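Local atomic coordinates of tubulin-like protein CetZ (Methanosaeta thermophila, PDB entry 3ZID), a protein that binds GTP and, as a member of the tubulin/FtsZ superfamily of GTPases, is probably involved in the control of archaeal cell shape. Residues A[106-111]-A[119-124]; A[123-128]-A[166-171]. All blocks are in the same frame, centred on the assembly; numbering follows the deposited sequence.

Contact 1 (A[106-111]-A[119-124]); sequences IFVMTS and SFSPLM. With GDP (guanosine-5'-diphosphate), chain C.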
ATOM      1  N   ILE A 106     -10.242  -8.487  -3.538  1.00 21.29           N
ATOM      2  CA  ILE A 106     -10.038  -7.225  -4.237  1.00 20.54           C
ATOM      3  C   ILE A 106      -8.878  -6.468  -3.627  1.00 22.07           C
ATOM      4  O   ILE A 106      -8.845  -6.229  -2.418  1.00 24.49           O
ATOM      5  CB  ILE A 106     -11.340  -6.339  -4.224  1.00 26.82           C
ATOM      6  CG1 ILE A 106     -12.552  -7.134  -4.755  1.00 26.49           C
ATOM      7  CG2 ILE A 106     -11.142  -5.063  -5.034  1.00 22.67           C
ATOM      8  CD1 ILE A 106     -13.905  -6.354  -4.737  1.00 20.16           C
ATOM      9  N   PHE A 107      -7.914  -6.116  -4.464  1.00 15.23           N
ATOM     10  CA  PHE A 107      -6.830  -5.238  -4.047  1.00 14.73           C
ATOM     11  C   PHE A 107      -7.057  -3.850  -4.580  1.00 21.49           C
ATOM     12  O   PHE A 107      -7.290  -3.676  -5.772  1.00 22.61           O
ATOM     13  CB  PHE A 107      -5.479  -5.774  -4.516  1.00 13.99           C
ATOM     14  CG  PHE A 107      -5.085  -7.070  -3.845  1.00 19.06           C
ATOM     15  CD1 PHE A 107      -4.645  -7.080  -2.526  1.00 19.09           C
ATOM     16  CD2 PHE A 107      -5.179  -8.281  -4.524  1.00 25.69           C
ATOM     17  CE1 PHE A 107      -4.268  -8.280  -1.884  1.00 13.33           C
ATOM     18  CE2 PHE A 107      -4.795  -9.485  -3.910  1.00 20.03           C
ATOM     19  CZ  PHE A 107      -4.359  -9.490  -2.583  1.00 16.03           C
ATOM     20  N   VAL A 108      -7.014  -2.868  -3.679  1.00 21.60           N
ATOM     21  CA  VAL A 108      -7.103  -1.453  -4.056  1.00 18.77           C
ATOM     22  C   VAL A 108      -5.770  -0.780  -3.771  1.00 19.85           C
ATOM     23  O   VAL A 108      -5.382  -0.586  -2.622  1.00 21.76           O
ATOM     24  CB  VAL A 108      -8.238  -0.722  -3.326  1.00 16.76           C
ATOM     25  CG1 VAL A 108      -8.322   0.723  -3.794  1.00 18.15           C
ATOM     26  CG2 VAL A 108      -9.569  -1.429  -3.599  1.00 18.65           C
ATOM     27  N   MET A 109      -5.069  -0.455  -4.843  1.00 17.01           N
ATOM     28  CA  MET A 109      -3.710   0.024  -4.757  1.00 16.72           C
ATOM     29  C   MET A 109      -3.630   1.495  -5.071  1.00 18.53           C
ATOM     30  O   MET A 109      -4.086   1.941  -6.119  1.00 16.77           O
ATOM     31  CB  MET A 109      -2.851  -0.775  -5.712  1.00 26.52           C
ATOM     32  CG  MET A 109      -3.120  -2.264  -5.587  1.00 36.03           C
ATOM     33  SD  MET A 109      -2.143  -3.165  -6.783  1.00 34.54           S
ATOM     34  CE  MET A 109      -2.733  -2.432  -8.289  1.00 31.86           C
ATOM     35  N   THR A 110      -3.033   2.236  -4.146  1.00 19.24           N
ATOM     36  CA  THR A 110      -2.935   3.673  -4.251  1.00 21.92           C
ATOM     37  C   THR A 110      -1.840   4.207  -3.323  1.00 17.59           C
ATOM     38  O   THR A 110      -1.481   3.568  -2.324  1.00 15.97           O
ATOM     39  CB  THR A 110      -4.292   4.347  -3.871  1.00 24.72           C
ATOM     40  OG1 THR A 110      -4.138   5.764  -3.911  1.00 28.36           O
ATOM     41  CG2 THR A 110      -4.703   3.978  -2.456  1.00 27.36           C
ATOM     42  N   SER A 111      -1.327   5.400  -3.634  1.00 18.98           N
ATOM     43  CA  SER A 111      -0.605   6.173  -2.625  1.00 18.44           C
ATOM     44  C   SER A 111      -1.623   6.894  -1.744  1.00 18.49           C
ATOM     45  O   SER A 111      -2.765   7.133  -2.152  1.00 21.32           O
ATOM     46  CB  SER A 111       0.339   7.200  -3.265  1.00 29.15           C
ATOM     47  OG  SER A 111      -0.371   8.266  -3.860  1.00 32.23           O
ATOM     48  N   SER A 119      -8.084   9.816  -2.378  1.00 22.59           N
ATOM     49  CA  SER A 119      -9.478  10.197  -2.120  1.00 26.33           C
ATOM     50  C   SER A 119     -10.477   9.207  -2.698  1.00 29.10           C
ATOM     51  O   SER A 119     -11.451   8.842  -2.043  1.00 29.97           O
ATOM     52  CB  SER A 119      -9.781  11.613  -2.631  1.00 25.49           C
ATOM     53  OG  SER A 119      -9.538  11.738  -4.020  1.00 26.23           O
ATOM     54  N   PHE A 120     -10.233   8.776  -3.930  1.00 28.71           N
ATOM     55  CA  PHE A 120     -11.073   7.773  -4.580  1.00 24.73           C
ATOM     56  C   PHE A 120     -11.104   6.478  -3.779  1.00 24.02           C
ATOM     57  O   PHE A 120     -12.138   5.839  -3.649  1.00 30.10           O
ATOM     58  CB  PHE A 120     -10.503   7.409  -5.953  1.00 30.30           C
ATOM     59  CG  PHE A 120     -10.914   8.322  -7.073  1.00 30.05           C
ATOM     60  CD1 PHE A 120     -10.969   9.704  -6.902  1.00 25.83           C
ATOM     61  CD2 PHE A 120     -11.206   7.784  -8.325  1.00 30.60           C
ATOM     62  CE1 PHE A 120     -11.339  10.533  -7.961  1.00 27.99           C
ATOM     63  CE2 PHE A 120     -11.573   8.589  -9.388  1.00 29.25           C
ATOM     64  CZ  PHE A 120     -11.643   9.979  -9.208  1.00 31.59           C
ATOM     65  N   SER A 121      -9.944   6.060  -3.296  1.00 25.85           N
ATOM     66  CA  SER A 121      -9.796   4.693  -2.809  1.00 24.05           C
ATOM     67  C   SER A 121     -10.661   4.357  -1.597  1.00 23.34           C
ATOM     68  O   SER A 121     -11.355   3.345  -1.603  1.00 23.56           O
ATOM     69  CB  SER A 121      -8.320   4.324  -2.606  1.00 28.40           C
ATOM     70  OG  SER A 121      -7.629   4.363  -3.850  1.00 29.05           O
ATOM     71  N   PRO A 122     -10.638   5.204  -0.556  1.00 30.37           N
ATOM     72  CA  PRO A 122     -11.544   4.906   0.558  1.00 26.34           C
ATOM     73  C   PRO A 122     -12.998   4.965   0.135  1.00 27.53           C
ATOM     74  O   PRO A 122     -13.790   4.171   0.649  1.00 33.34           O
ATOM     75  CB  PRO A 122     -11.237   6.009   1.568  1.00 28.83           C
ATOM     76  CG  PRO A 122      -9.829   6.428   1.240  1.00 30.27           C
ATOM     77  CD  PRO A 122      -9.712   6.306  -0.236  1.00 30.03           C
ATOM     78  N   LEU A 123     -13.338   5.878  -0.778  1.00 27.47           N
ATOM     79  CA  LEU A 123     -14.716   5.993  -1.261  1.00 29.43           C
ATOM     80  C   LEU A 123     -15.124   4.764  -2.032  1.00 31.49           C
ATOM     81  O   LEU A 123     -16.235   4.243  -1.862  1.00 34.40           O
ATOM     82  CB  LEU A 123     -14.899   7.231  -2.156  1.00 30.14           C
ATOM     83  CG  LEU A 123     -14.655   8.562  -1.447  1.00 31.36           C
ATOM     84  CD1 LEU A 123     -14.921   9.826  -2.302  1.00 30.87           C
ATOM     85  CD2 LEU A 123     -15.520   8.545  -0.271  1.00 33.55           C
ATOM     86  N   MET A 124     -14.208   4.300  -2.878  1.00 28.34           N
ATOM     87  CA  MET A 124     -14.443   3.138  -3.725  1.00 26.72           C
ATOM     88  C   MET A 124     -14.563   1.870  -2.883  1.00 27.95           C
ATOM     89  O   MET A 124     -15.355   0.983  -3.181  1.00 30.02           O
ATOM     90  CB  MET A 124     -13.304   2.998  -4.737  1.00 29.10           C
ATOM     91  CG  MET A 124     -13.673   2.202  -5.990  1.00 34.72           C
ATOM     92  SD  MET A 124     -12.322   2.177  -7.188  1.00 51.80           S
ATOM     93  CE  MET A 124     -11.757   3.860  -7.058  1.00 32.20           C
TER
HETATM   94  PB  GDP C 999      -2.427  10.927  -7.581  1.00 21.50           P
HETATM   95  O1B GDP C 999      -3.158   9.868  -6.774  1.00 19.75           O
HETATM   96  O2B GDP C 999      -2.302  10.481  -9.025  1.00 20.81           O
HETATM   97  O3B GDP C 999      -3.215  12.222  -7.491  1.00 21.17           O
HETATM   98  O3A GDP C 999      -0.989  11.206  -6.926  1.00 30.29           O
HETATM   99  PA  GDP C 999       0.168  10.096  -6.848  1.00 21.73           P
HETATM  100  O1A GDP C 999       1.275  10.419  -7.791  1.00 19.00           O
HETATM  101  O2A GDP C 999      -0.337   8.680  -7.014  1.00 22.06           O
HETATM  102  O5' GDP C 999       0.598  10.290  -5.329  1.00 25.02           O
HETATM  103  C5' GDP C 999       1.867  10.856  -5.040  1.00 26.63           C
HETATM  104  C4' GDP C 999       2.536   9.977  -3.993  1.00 22.92           C
HETATM  105  O4' GDP C 999       2.776   8.698  -4.581  1.00 18.04           O
HETATM  106  C3' GDP C 999       3.875  10.565  -3.642  1.00 15.33           C
HETATM  107  O3' GDP C 999       4.175  10.128  -2.318  1.00 22.01           O
HETATM  108  C2' GDP C 999       4.789   9.904  -4.637  1.00 21.96           C
HETATM  109  O2' GDP C 999       6.106   9.830  -4.104  1.00 20.99           O
HETATM  110  C1' GDP C 999       4.186   8.518  -4.747  1.00 19.80           C
HETATM  111  N9  GDP C 999       4.339   7.872  -6.051  1.00 18.52           N
HETATM  112  C8  GDP C 999       4.004   8.371  -7.257  1.00 17.14           C
HETATM  113  N7  GDP C 999       4.232   7.453  -8.228  1.00 24.03           N
HETATM  114  C5  GDP C 999       4.720   6.351  -7.622  1.00 17.03           C
HETATM  115  C6  GDP C 999       5.150   5.016  -8.044  1.00 14.57           C
HETATM  116  O6  GDP C 999       5.145   4.707  -9.243  1.00 21.86           O
HETATM  117  N1  GDP C 999       5.566   4.165  -7.107  1.00 14.27           N
HETATM  118  C2  GDP C 999       5.600   4.484  -5.806  1.00 17.84           C
HETATM  119  N2  GDP C 999       6.048   3.557  -4.933  1.00 17.35           N
HETATM  120  N3  GDP C 999       5.219   5.691  -5.323  1.00 18.13           N
HETATM  121  C4  GDP C 999       4.771   6.631  -6.184  1.00 20.20           C
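Ser121 rises from helix 117-131 to meet Val108 and Thr110, alternate residues on one face of strand 105-111. Its OG points at the strand and sits 3.3 Å from Thr110 CG2 and 3.7 Å from Val108 CG1. Val108 meets the serine with its CG1 methyl, anti to the backbone N (chi1 -178°), and Thr110 with CG2 and CB, since OG1 takes the anti place there (chi1 177°). The threonine hydroxyl goes instead to the chain ahead, where OG1 donates to Ser111 O at 2.6 Å, arriving 22° off the carbonyl plane. The serine hydroxyl is likewise spent on its own helix, bonding to Gly117 O. A valine here has no hydroxyl, and Ser111 O would probably be left without this donor. One residue on, Ser111 turns to the other face and gives its OG to GDP O5' at 2.7 Å. This is the first half of a beta-alpha-beta unit of the Rossmann-like GTPase domain, helix laid against parallel sheet. With the hydroxyls of Thr110 and Ser121 each bonded to a nearby carbonyl, the serine oxygen simply rests against the carbons of Val108 and Thr110, and the strand-helix contact is van der Waals in kind.

Contact 2 (A[123-128]-A[166-171]); sequences LMIHEL and VEADGM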
ATOM      1  N   LEU A 123     -13.338   5.878  -0.778  1.00 27.47           N
ATOM      2  CA  LEU A 123     -14.716   5.993  -1.261  1.00 29.43           C
ATOM      3  C   LEU A 123     -15.124   4.764  -2.032  1.00 31.49           C
ATOM      4  O   LEU A 123     -16.235   4.243  -1.862  1.00 34.40           O
ATOM      5  CB  LEU A 123     -14.899   7.231  -2.156  1.00 30.14           C
ATOM      6  CG  LEU A 123     -14.655   8.562  -1.447  1.00 31.36           C
ATOM      7  CD1 LEU A 123     -14.921   9.826  -2.302  1.00 30.87           C
ATOM      8  CD2 LEU A 123     -15.520   8.545  -0.271  1.00 33.55           C
ATOM      9  N   MET A 124     -14.208   4.300  -2.878  1.00 28.34           N
ATOM     10  CA  MET A 124     -14.443   3.138  -3.725  1.00 26.72           C
ATOM     11  C   MET A 124     -14.563   1.870  -2.883  1.00 27.95           C
ATOM     12  O   MET A 124     -15.355   0.983  -3.181  1.00 30.02           O
ATOM     13  CB  MET A 124     -13.304   2.998  -4.737  1.00 29.10           C
ATOM     14  CG  MET A 124     -13.673   2.202  -5.990  1.00 34.72           C
ATOM     15  SD  MET A 124     -12.322   2.177  -7.188  1.00 51.80           S
ATOM     16  CE  MET A 124     -11.757   3.860  -7.058  1.00 32.20           C
ATOM     17  N   ILE A 125     -13.772   1.778  -1.829  1.00 24.52           N
ATOM     18  CA  ILE A 125     -13.830   0.592  -0.980  1.00 30.83           C
ATOM     19  C   ILE A 125     -15.192   0.541  -0.279  1.00 31.95           C
ATOM     20  O   ILE A 125     -15.821  -0.523  -0.181  1.00 28.44           O
ATOM     21  CB  ILE A 125     -12.672   0.582   0.035  1.00 27.44           C
ATOM     22  CG1 ILE A 125     -11.355   0.325  -0.698  1.00 28.83           C
ATOM     23  CG2 ILE A 125     -12.915  -0.438   1.139  1.00 26.01           C
ATOM     24  CD1 ILE A 125     -10.124   0.694   0.111  1.00 33.82           C
ATOM     25  N   HIS A 126     -15.659   1.696   0.179  1.00 26.80           N
ATOM     26  CA  HIS A 126     -16.957   1.758   0.827  1.00 28.68           C
ATOM     27  C   HIS A 126     -18.030   1.163  -0.070  1.00 34.60           C
ATOM     28  O   HIS A 126     -18.843   0.342   0.356  1.00 34.90           O
ATOM     29  CB  HIS A 126     -17.340   3.207   1.162  1.00 32.19           C
ATOM     30  CG  HIS A 126     -18.657   3.321   1.876  1.00 31.06           C
ATOM     31  ND1 HIS A 126     -18.880   2.766   3.120  1.00 35.24           N
ATOM     32  CD2 HIS A 126     -19.840   3.848   1.481  1.00 28.74           C
ATOM     33  CE1 HIS A 126     -20.130   2.991   3.481  1.00 34.48           C
ATOM     34  NE2 HIS A 126     -20.732   3.648   2.507  1.00 37.11           N
ATOM     35  N   GLU A 127     -18.035   1.597  -1.320  1.00 30.42           N
ATOM     36  CA  GLU A 127     -19.029   1.130  -2.265  1.00 29.63           C
ATOM     37  C   GLU A 127     -18.856  -0.347  -2.598  1.00 26.87           C
ATOM     38  O   GLU A 127     -19.830  -1.088  -2.702  1.00 29.38           O
ATOM     39  CB  GLU A 127     -18.983   1.991  -3.527  1.00 38.16           C
ATOM     40  CG  GLU A 127     -19.468   3.414  -3.294  1.00 42.96           C
ATOM     41  CD  GLU A 127     -20.878   3.442  -2.706  1.00 56.00           C
ATOM     42  OE1 GLU A 127     -21.747   2.665  -3.180  1.00 53.75           O
ATOM     43  OE2 GLU A 127     -21.116   4.232  -1.768  1.00 61.69           O
ATOM     44  N   LEU A 128     -17.606  -0.779  -2.720  1.00 28.54           N
ATOM     45  CA  LEU A 128     -17.300  -2.175  -3.050  1.00 33.42           C
ATOM     46  C   LEU A 128     -17.765  -3.152  -1.968  1.00 37.15           C
ATOM     47  O   LEU A 128     -18.259  -4.253  -2.277  1.00 33.35           O
ATOM     48  CB  LEU A 128     -15.793  -2.355  -3.314  1.00 30.57           C
ATOM     49  CG  LEU A 128     -15.265  -1.721  -4.606  1.00 35.14           C
ATOM     50  CD1 LEU A 128     -13.746  -1.753  -4.649  1.00 35.65           C
ATOM     51  CD2 LEU A 128     -15.868  -2.392  -5.839  1.00 44.26           C
ATOM     52  N   VAL A 166     -13.205   3.057   6.888  1.00 38.71           N
ATOM     53  CA  VAL A 166     -14.064   2.382   5.926  1.00 43.08           C
ATOM     54  C   VAL A 166     -14.112   0.861   6.174  1.00 41.75           C
ATOM     55  O   VAL A 166     -14.894   0.139   5.550  1.00 45.67           O
ATOM     56  CB  VAL A 166     -13.631   2.717   4.479  1.00 41.91           C
ATOM     57  CG1 VAL A 166     -12.419   1.889   4.084  1.00 40.69           C
ATOM     58  CG2 VAL A 166     -14.775   2.512   3.510  1.00 43.62           C
ATOM     59  N   GLU A 167     -13.302   0.399   7.125  1.00 31.68           N
ATOM     60  CA  GLU A 167     -13.323  -0.985   7.605  1.00 35.17           C
ATOM     61  C   GLU A 167     -13.098  -2.024   6.505  1.00 37.62           C
ATOM     62  O   GLU A 167     -13.862  -2.977   6.353  1.00 38.08           O
ATOM     63  CB  GLU A 167     -14.642  -1.281   8.329  1.00 48.27           C
ATOM     64  CG  GLU A 167     -14.734  -0.697   9.729  1.00 61.83           C
ATOM     65  CD  GLU A 167     -16.075  -0.969  10.395  1.00 73.85           C
ATOM     66  OE1 GLU A 167     -17.035  -1.349   9.682  1.00 79.70           O
ATOM     67  OE2 GLU A 167     -16.167  -0.801  11.632  1.00 73.11           O
ATOM     68  N   ALA A 168     -12.011  -1.854   5.772  1.00 34.87           N
ATOM     69  CA  ALA A 168     -11.565  -2.853   4.820  1.00 37.63           C
ATOM     70  C   ALA A 168     -10.971  -4.032   5.583  1.00 40.64           C
ATOM     71  O   ALA A 168     -10.924  -4.011   6.803  1.00 40.85           O
ATOM     72  CB  ALA A 168     -10.548  -2.255   3.891  1.00 35.43           C
ATOM     73  N   ASP A 169     -10.506  -5.057   4.874  1.00 37.90           N
ATOM     74  CA  ASP A 169      -9.840  -6.169   5.534  1.00 34.88           C
ATOM     75  C   ASP A 169      -8.350  -5.904   5.674  1.00 38.77           C
ATOM     76  O   ASP A 169      -7.527  -6.450   4.941  1.00 48.69           O
ATOM     77  CB  ASP A 169     -10.095  -7.472   4.777  1.00 30.51           C
ATOM     78  CG  ASP A 169     -11.569  -7.761   4.626  1.00 43.05           C
ATOM     79  OD1 ASP A 169     -12.208  -8.112   5.644  1.00 50.36           O
ATOM     80  OD2 ASP A 169     -12.099  -7.596   3.508  1.00 43.72           O
ATOM     81  N   GLY A 170      -7.993  -5.024   6.593  1.00 27.92           N
ATOM     82  CA  GLY A 170      -6.586  -4.793   6.820  1.00 26.87           C
ATOM     83  C   GLY A 170      -6.078  -3.829   5.781  1.00 29.74           C
ATOM     84  O   GLY A 170      -6.836  -3.271   4.990  1.00 41.37           O
ATOM     85  N   MET A 171      -4.782  -3.621   5.794  1.00 24.93           N
ATOM     86  CA  MET A 171      -4.182  -2.696   4.876  1.00 25.99           C
ATOM     87  C   MET A 171      -2.727  -3.069   4.762  1.00 25.45           C
ATOM     88  O   MET A 171      -2.061  -3.328   5.770  1.00 27.35           O
ATOM     89  CB  MET A 171      -4.374  -1.272   5.406  1.00 27.29           C
ATOM     90  CG  MET A 171      -3.383  -0.264   4.941  1.00 38.29           C
ATOM     91  SD  MET A 171      -4.019   1.411   5.132  1.00 42.06           S
ATOM     92  CE  MET A 171      -4.820   1.333   6.719  1.00 26.43           C
TER
HETATM   93  O   HOH W   1     -17.676   1.132   4.938  1.00 43.09           O
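The helical backbone of 123-128 lies beside the irregular chain of 166-171, closest where His126 CA and Val166 CA are 5.9 Å apart, and Glu167 takes a positive phi of 57° just after helix 150-165. In the Rossmann-like GTPase domain this joins helix 117-131 to the loop that carries the chain from helix 150-165 into strand 172-175. Val166 does most of the touching and divides its two methyls between neighbouring helix residues. CG1 meets Ile125 CG2 at 3.8 Å, the two side chains crossing at about a right angle; CG2 presses on the backbone and CB of His126, 3.5 Å from the CA of that residue. Ile125 reaches the loop with the CG2 branch, which is anti to its backbone N, and the same methyl touches Ala168 CB at 4.1 Å. Pro139 of strand 136-143 lies against both Ile125 and Ala168, carrying the apolar patch inward. At the outer side the contact turns polar: Lys129 NZ, a turn further along the helix, bonds to Val166 O. Val166 O also accepts from a water whose O is 3.0 Å away. The same water O lies in the imidazole plane, at its edge, 2.7 Å from His126 ND1.

In the fold
Helix 117-131 carries both contacts, which share Leu123 and Met124 and have centres about 8 Å apart. Contact 1 holds the early part of the helix to the central parallel sheet; contact 2 ties its later part to the loop after helix 150-165. They touch directly: Val108 CG2 meets Ile125 CG1 at 3.8 Å, and Pro122 O lies 3.5 Å from Val166 CG2. Met163 bridges them as well, packing on Thr110, Ser121 and Ile125. The nucleotide lies at the contact 1 end, where Ser111, Thr116 and Gly117 all bond to GDP, whereas the side chain of Ile125 in contact 2 is about 13 Å from the ligand.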